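PDB 2CYA: tyrosyl-tRNA synthetase from Aeropyrum pernix, which probably catalyses the ATP-dependent activation of tyrosine and its transfer to the acceptor end of tRNA(Tyr), working as a homodimeric class I synthetase. Local coordinates for residues Ala34-Tyr39 with Leu178-Gly183. Numbering follows the deposited sequence.
Sequences ARIKGY and LDIALG
Lys37 and Asp179 meet where two parallel strands, 37-42 and 180-184, start to pair in the central sheet of the class I synthetase's Rossmann-like catalytic domain. Among the hydrogen bonds, one from a side chain precedes the regular pairing: Asp179 OD2 accepts Lys37 N at 2.9 Å through its anti lone pair, nearly straight at 170°. Aspartate suits this place, just ahead of its strand: chi1 of -62° sets CG beside its own backbone N, and the short carboxylate carried there offers OD2 to Lys37 N. Lys37 O is gripped twice, by Asp179 N at 2.8 Å and by Ile180 N, the latter lying in the carbonyl plane. Regular parallel pairing follows, with Tyr39 N bonding to Ile180 O and Leu182 N to Tyr39 O.

Gly38, bare of a side chain, brings its CA to 3.2 Å from Ile180 O in a CA-H···O contact. Of the apolar contacts, Ile36 CG2 meets Ile180 CD1 at 3.7 Å; Ile36 also packs on Leu29 and Leu30, and Ile180 on Leu26, of helix 23-32, so beta-branched isoleucines suit this buried strand face. On the other face the Tyr39 and Leu178 side chains cross at about a right angle, and Ala181 CB, a small methyl, lies at the ring edge, 4.2 Å from Tyr39 CE2.

Tyr39, predicted to bind L-tyrosine alongside Gln169 and Asp172, is tied unequally: its N-to-Ile180 O bond is long (3.3 Å), that from Leu182 N to its O short (2.9 Å) and straighter (163°). Both probably help position its ring at the substrate pocket.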
# COMPACT_ATOMS: atom_id res chain seq x y z
N ALA A 34 -5.93 -4.04 -33.53
CA ALA A 34 -6.42 -3.18 -32.45
C ALA A 34 -5.34 -2.24 -31.94
O ALA A 34 -4.16 -2.50 -32.10
CB ALA A 34 -6.92 -4.03 -31.30
N ARG A 35 -5.77 -1.15 -31.31
CA ARG A 35 -4.83 -0.19 -30.74
C ARG A 35 -4.08 -0.87 -29.62
O ARG A 35 -4.65 -1.61 -28.83
CB ARG A 35 -5.57 1.04 -30.21
CG ARG A 35 -6.75 0.69 -29.32
CD ARG A 35 -7.86 1.75 -29.43
NE ARG A 35 -9.10 1.33 -28.77
CZ ARG A 35 -10.27 1.94 -28.94
NH1 ARG A 35 -10.37 2.99 -29.74
NH2 ARG A 35 -11.35 1.49 -28.31
N ILE A 36 -2.78 -0.63 -29.58
CA ILE A 36 -1.91 -1.22 -28.57
C ILE A 36 -1.36 -0.13 -27.69
O ILE A 36 -0.87 0.87 -28.21
CB ILE A 36 -0.74 -1.93 -29.25
CG1 ILE A 36 -1.28 -3.02 -30.19
CG2 ILE A 36 0.22 -2.48 -28.20
CD1 ILE A 36 -0.20 -3.85 -30.85
N LYS A 37 -1.44 -0.30 -26.38
CA LYS A 37 -0.91 0.70 -25.44
C LYS A 37 0.29 0.16 -24.69
O LYS A 37 0.34 -1.02 -24.33
CB LYS A 37 -1.98 1.10 -24.43
CG LYS A 37 -3.24 1.67 -25.03
CD LYS A 37 -4.22 2.05 -23.92
CE LYS A 37 -5.54 2.52 -24.48
NZ LYS A 37 -6.41 3.07 -23.41
N GLY A 38 1.28 1.02 -24.47
CA GLY A 38 2.46 0.57 -23.76
C GLY A 38 3.07 1.72 -22.98
O GLY A 38 2.67 2.87 -23.15
N TYR A 39 4.02 1.40 -22.12
CA TYR A 39 4.70 2.43 -21.37
C TYR A 39 6.04 1.92 -20.90
O TYR A 39 6.39 0.76 -21.15
CB TYR A 39 3.88 2.84 -20.11
CG TYR A 39 4.27 2.11 -18.81
CD1 TYR A 39 4.27 2.80 -17.59
CD2 TYR A 39 4.63 0.76 -18.80
CE1 TYR A 39 4.62 2.17 -16.40
CE2 TYR A 39 5.00 0.12 -17.61
CZ TYR A 39 4.99 0.83 -16.41
OH TYR A 39 5.41 0.23 -15.22
N LEU A 178 -2.46 -1.20 -20.03
CA LEU A 178 -1.42 -1.53 -20.99
C LEU A 178 -1.39 -2.94 -21.57
O LEU A 178 -1.69 -3.93 -20.87
CB LEU A 178 -0.06 -1.25 -20.37
CG LEU A 178 0.16 0.14 -19.80
CD1 LEU A 178 1.55 0.14 -19.14
CD2 LEU A 178 0.05 1.23 -20.92
N ASP A 179 -1.01 -3.02 -22.84
CA ASP A 179 -0.84 -4.31 -23.52
C ASP A 179 0.64 -4.67 -23.45
O ASP A 179 1.01 -5.85 -23.55
CB ASP A 179 -1.25 -4.19 -24.99
CG ASP A 179 -2.68 -3.81 -25.15
OD1 ASP A 179 -3.54 -4.65 -24.86
OD2 ASP A 179 -2.95 -2.66 -25.53
N ILE A 180 1.48 -3.65 -23.28
CA ILE A 180 2.94 -3.82 -23.23
C ILE A 180 3.66 -3.02 -22.15
O ILE A 180 3.40 -1.84 -21.95
CB ILE A 180 3.60 -3.41 -24.56
CG1 ILE A 180 3.10 -4.25 -25.73
CG2 ILE A 180 5.11 -3.55 -24.43
CD1 ILE A 180 3.53 -3.68 -27.07
N ALA A 181 4.62 -3.66 -21.50
CA ALA A 181 5.43 -3.03 -20.48
C ALA A 181 6.89 -3.09 -20.94
O ALA A 181 7.48 -4.16 -21.02
CB ALA A 181 5.27 -3.79 -19.15
N LEU A 182 7.46 -1.93 -21.27
CA LEU A 182 8.86 -1.88 -21.67
C LEU A 182 9.68 -1.52 -20.44
O LEU A 182 9.22 -0.77 -19.58
CB LEU A 182 9.05 -0.79 -22.73
CG LEU A 182 10.50 -0.42 -23.09
CD1 LEU A 182 11.09 -1.55 -23.92
CD2 LEU A 182 10.53 0.89 -23.89
N GLY A 183 10.88 -2.07 -20.34
CA GLY A 183 11.73 -1.75 -19.22
C GLY A 183 13.05 -2.48 -19.31
O GLY A 183 13.22 -3.39 -20.14